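Local coordinates for protein Phi class glutathione transferase GSTF1 (Populus tremula x Populus tremuloides, PDB 4RI6) that probably conjugates glutathione to halide-bearing electrophiles, releasing the halide, as a Phi class glutathione transferase that takes part in detoxification, at residues Ser114-Phe123 / Asn172-Lys182. Numbering follows the deposited sequence.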
loop_
_atom_site.group_PDB
_atom_site.type_symbol
_atom_site.label_atom_id
_atom_site.label_comp_id
_atom_site.label_asym_id
_atom_site.label_seq_id
_atom_site.Cartn_x
_atom_site.Cartn_y
_atom_site.Cartn_z
ATOM N N SER A 114 -2.846 13.262 0.892
ATOM C CA SER A 114 -3.008 13.899 -0.410
ATOM C C SER A 114 -4.324 13.471 -1.048
ATOM O O SER A 114 -5.035 14.294 -1.607
ATOM C CB SER A 114 -1.820 13.595 -1.338
ATOM O OG SER A 114 -1.741 12.222 -1.681
ATOM N N GLY A 115 -4.655 12.189 -0.970
ATOM C CA GLY A 115 -5.911 11.707 -1.501
ATOM C C GLY A 115 -7.134 12.276 -0.798
ATOM O O GLY A 115 -8.151 12.557 -1.430
ATOM N N ASP A 116 -7.060 12.438 0.515
ATOM C CA ASP A 116 -8.187 13.019 1.238
ATOM C C ASP A 116 -8.378 14.489 0.872
ATOM O O ASP A 116 -9.508 14.964 0.782
ATOM C CB ASP A 116 -8.003 12.884 2.750
ATOM C CG ASP A 116 -8.130 11.462 3.231
ATOM O OD1 ASP A 116 -8.597 10.595 2.456
ATOM O OD2 ASP A 116 -7.759 11.219 4.400
ATOM N N LEU A 117 -7.271 15.219 0.711
ATOM C CA LEU A 117 -7.355 16.595 0.235
ATOM C C LEU A 117 -7.989 16.655 -1.160
ATOM O O LEU A 117 -8.901 17.445 -1.394
ATOM C CB LEU A 117 -5.964 17.237 0.222
ATOM C CG LEU A 117 -5.385 17.639 1.577
ATOM C CD1 LEU A 117 -3.902 17.982 1.404
ATOM C CD2 LEU A 117 -6.165 18.824 2.152
ATOM N N VAL A 118 -7.508 15.827 -2.078
ATOM C CA VAL A 118 -8.075 15.803 -3.428
ATOM C C VAL A 118 -9.566 15.518 -3.375
ATOM O O VAL A 118 -10.360 16.187 -4.060
ATOM C CB VAL A 118 -7.354 14.773 -4.326
ATOM C CG1 VAL A 118 -8.116 14.554 -5.636
ATOM C CG2 VAL A 118 -5.944 15.235 -4.603
ATOM N N HIS A 119 -9.962 14.541 -2.563
ATOM C CA HIS A 119 -11.366 14.200 -2.491
ATOM C C HIS A 119 -12.198 15.345 -1.913
ATOM O O HIS A 119 -13.207 15.736 -2.488
ATOM C CB HIS A 119 -11.602 12.940 -1.664
ATOM C CG HIS A 119 -13.044 12.587 -1.596
ATOM N ND1 HIS A 119 -13.855 12.967 -0.554
ATOM C CD2 HIS A 119 -13.848 12.008 -2.515
ATOM C CE1 HIS A 119 -15.088 12.563 -0.795
ATOM N NE2 HIS A 119 -15.112 11.986 -1.983
ATOM N N ASP A 120 -11.767 15.914 -0.794
ATOM C CA ASP A 120 -12.587 16.918 -0.131
ATOM C C ASP A 120 -12.689 18.200 -0.942
ATOM O O ASP A 120 -13.723 18.859 -0.923
ATOM C CB ASP A 120 -12.045 17.214 1.257
ATOM C CG ASP A 120 -12.252 16.051 2.216
ATOM O OD1 ASP A 120 -13.038 15.126 1.891
ATOM O OD2 ASP A 120 -11.637 16.055 3.297
ATOM N N LEU A 121 -11.622 18.537 -1.667
ATOM C CA LEU A 121 -11.590 19.778 -2.429
ATOM C C LEU A 121 -12.157 19.690 -3.836
ATOM O O LEU A 121 -12.581 20.713 -4.373
ATOM C CB LEU A 121 -10.157 20.302 -2.535
ATOM C CG LEU A 121 -9.505 20.688 -1.219
ATOM C CD1 LEU A 121 -8.035 20.902 -1.421
ATOM C CD2 LEU A 121 -10.159 21.951 -0.705
ATOM N N LEU A 122 -12.158 18.502 -4.432
ATOM C CA LEU A 122 -12.526 18.358 -5.842
ATOM C C LEU A 122 -13.629 17.358 -6.155
ATOM O O LEU A 122 -14.214 17.436 -7.246
ATOM C CB LEU A 122 -11.293 17.972 -6.651
ATOM C CG LEU A 122 -10.178 19.021 -6.607
ATOM C CD1 LEU A 122 -8.919 18.467 -7.234
ATOM C CD2 LEU A 122 -10.598 20.304 -7.292
ATOM N N PHE A 123 -13.890 16.419 -5.238
ATOM C CA PHE A 123 -14.828 15.333 -5.504
ATOM C C PHE A 123 -15.769 15.028 -4.364
ATOM O O PHE A 123 -16.171 13.892 -4.205
ATOM C CB PHE A 123 -14.071 14.064 -5.861
ATOM C CG PHE A 123 -13.219 14.205 -7.064
ATOM C CD1 PHE A 123 -13.795 14.208 -8.328
ATOM C CD2 PHE A 123 -11.850 14.383 -6.941
ATOM C CE1 PHE A 123 -13.018 14.354 -9.441
ATOM C CE2 PHE A 123 -11.066 14.547 -8.058
ATOM C CZ PHE A 123 -11.651 14.534 -9.313
ATOM N N ASN A 172 -2.367 12.252 -7.382
ATOM C CA ASN A 172 -2.794 13.178 -6.342
ATOM C C ASN A 172 -2.009 14.474 -6.426
ATOM O O ASN A 172 -2.553 15.555 -6.201
ATOM C CB ASN A 172 -2.658 12.567 -4.950
ATOM C CG ASN A 172 -3.743 11.559 -4.661
ATOM O OD1 ASN A 172 -4.781 11.546 -5.315
ATOM N ND2 ASN A 172 -3.521 10.723 -3.669
ATOM N N GLY A 173 -0.723 14.374 -6.732
ATOM C CA GLY A 173 0.100 15.558 -6.855
ATOM C C GLY A 173 -0.441 16.516 -7.897
ATOM O O GLY A 173 -0.535 17.727 -7.662
ATOM N N ASP A 174 -0.845 15.984 -9.047
ATOM C CA ASP A 174 -1.232 16.847 -10.154
ATOM C C ASP A 174 -2.533 17.558 -9.813
ATOM O O ASP A 174 -2.695 18.742 -10.113
ATOM C CB ASP A 174 -1.371 16.043 -11.464
ATOM C CG ASP A 174 -1.330 16.938 -12.712
ATOM O OD1 ASP A 174 -2.352 17.566 -13.002
ATOM O OD2 ASP A 174 -0.278 17.046 -13.386
ATOM N N TYR A 175 -3.459 16.862 -9.155
ATOM C CA TYR A 175 -4.699 17.532 -8.793
ATOM C C TYR A 175 -4.432 18.638 -7.774
ATOM O O TYR A 175 -5.000 19.728 -7.874
ATOM C CB TYR A 175 -5.719 16.537 -8.239
ATOM C CG TYR A 175 -6.648 15.915 -9.271
ATOM C CD1 TYR A 175 -7.459 16.694 -10.076
ATOM C CD2 TYR A 175 -6.740 14.533 -9.400
ATOM C CE1 TYR A 175 -8.317 16.105 -10.999
ATOM C CE2 TYR A 175 -7.592 13.941 -10.315
ATOM C CZ TYR A 175 -8.386 14.740 -11.110
ATOM O OH TYR A 175 -9.259 14.193 -12.028
ATOM N N LEU A 176 -3.575 18.379 -6.795
ATOM C CA LEU A 176 -3.289 19.411 -5.805
ATOM C C LEU A 176 -2.591 20.607 -6.453
ATOM O O LEU A 176 -2.967 21.751 -6.202
ATOM C CB LEU A 176 -2.436 18.851 -4.657
ATOM C CG LEU A 176 -3.207 17.854 -3.786
ATOM C CD1 LEU A 176 -2.296 17.219 -2.759
ATOM C CD2 LEU A 176 -4.426 18.526 -3.105
ATOM N N VAL A 177 -1.596 20.353 -7.298
ATOM C CA VAL A 177 -0.832 21.455 -7.894
ATOM C C VAL A 177 -1.670 22.286 -8.863
ATOM O O VAL A 177 -1.572 23.512 -8.875
ATOM C CB VAL A 177 0.442 20.927 -8.613
ATOM C CG1 VAL A 177 1.133 22.011 -9.403
ATOM C CG2 VAL A 177 1.420 20.379 -7.595
ATOM N N ASN A 178 -2.489 21.629 -9.676
ATOM C CA ASN A 178 -3.103 22.308 -10.816
ATOM C C ASN A 178 -4.573 22.613 -10.651
ATOM O O ASN A 178 -5.128 23.384 -11.436
ATOM C CB ASN A 178 -2.908 21.478 -12.073
ATOM C CG ASN A 178 -1.463 21.319 -12.429
ATOM O OD1 ASN A 178 -0.964 20.204 -12.541
ATOM N ND2 ASN A 178 -0.769 22.432 -12.579
ATOM N N SER A 179 -5.206 22.019 -9.637
ATOM C CA SER A 179 -6.652 22.185 -9.471
ATOM C C SER A 179 -7.077 22.650 -8.073
ATOM O O SER A 179 -8.268 22.784 -7.811
ATOM C CB SER A 179 -7.364 20.873 -9.824
ATOM O OG SER A 179 -7.138 20.546 -11.191
ATOM N N THR A 180 -6.120 22.922 -7.188
ATOM C CA THR A 180 -6.437 23.465 -5.867
ATOM C C THR A 180 -5.504 24.609 -5.560
ATOM O O THR A 180 -4.595 24.887 -6.341
ATOM C CB THR A 180 -6.314 22.416 -4.759
ATOM O OG1 THR A 180 -4.932 22.237 -4.402
ATOM C CG2 THR A 180 -6.947 21.102 -5.195
ATOM N N ASP A 181 -5.702 25.263 -4.421
ATOM C CA ASP A 181 -4.770 26.304 -4.016
ATOM C C ASP A 181 -3.727 25.749 -3.035
ATOM O O ASP A 181 -3.078 26.498 -2.304
ATOM C CB ASP A 181 -5.523 27.509 -3.432
ATOM C CG ASP A 181 -6.196 27.224 -2.104
ATOM O OD1 ASP A 181 -6.175 26.080 -1.612
ATOM O OD2 ASP A 181 -6.767 28.190 -1.545
ATOM N N LYS A 182 -3.529 24.436 -3.076
ATOM C CA LYS A 182 -2.554 23.784 -2.203
ATOM C C LYS A 182 -1.226 23.496 -2.912
ATOM O O LYS A 182 -0.346 22.839 -2.356
ATOM C CB LYS A 182 -3.117 22.470 -1.649
ATOM C CG LYS A 182 -4.460 22.611 -0.951
ATOM C CD LYS A 182 -4.458 23.705 0.110
ATOM C CE LYS A 182 -5.811 23.755 0.786
ATOM N NZ LYS A 182 -6.116 25.085 1.347
#
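S114 OG is gripped by several groups: N172 ND2 reaches it across the contact in a weak bond of 3.1 Å, bent to 135° at the hydrogen, while the stronger partner of the S114 hydroxyl is F110 O, one turn earlier in the same helix, with a weak bond to G111 O beside it. This is where helices 93-122 and 164-179 of the all-helical C-terminal domain of the glutathione transferase fold meet; over 114-122 and 172-179 the axes cross at 48° and come within 9.4 Å. G115 has no side chain, and its CA lies 3.8 Å from N172 CG.

One turn on, V118 brings both methyls to the second helix. CG2 sits against Y175 CB and L176 CG, while CG1, anti to the backbone N, goes toward Y175 CD2. L176 sends its two branches different ways, CD1 to S114 CB and CD2 to L117 CB, and also packs on L140 of helix 130-150.

Farther along, Y175 packs against L122 and F123. F123, just past the end of its helix, turns its CE2-CZ edge onto the tyrosine face, offset toward the hydroxyl end, in a T-shaped pair, planes at 84° and centroids 5.4 Å apart. L122 CD1 comes in obliquely at Y175 CD1, 3.7 Å away. The phenol oxygen is hydrogen-bonded to L12 O, joining helix 164-179 to the N-terminal domain close to the glutathione-binding S13. With alanine in place of Y175 the aromatic face is gone, which would probably leave the F123 ring freer to turn and L12 O without its phenol partner.

Toward the chain's exit from the second helix, T180 OG1 makes an ST turn with K182 N and bonds L176 O at 2.7 Å. Its other branch, the methyl CG2, meets L121 CD1 and L122 CD1, each at 3.9 Å.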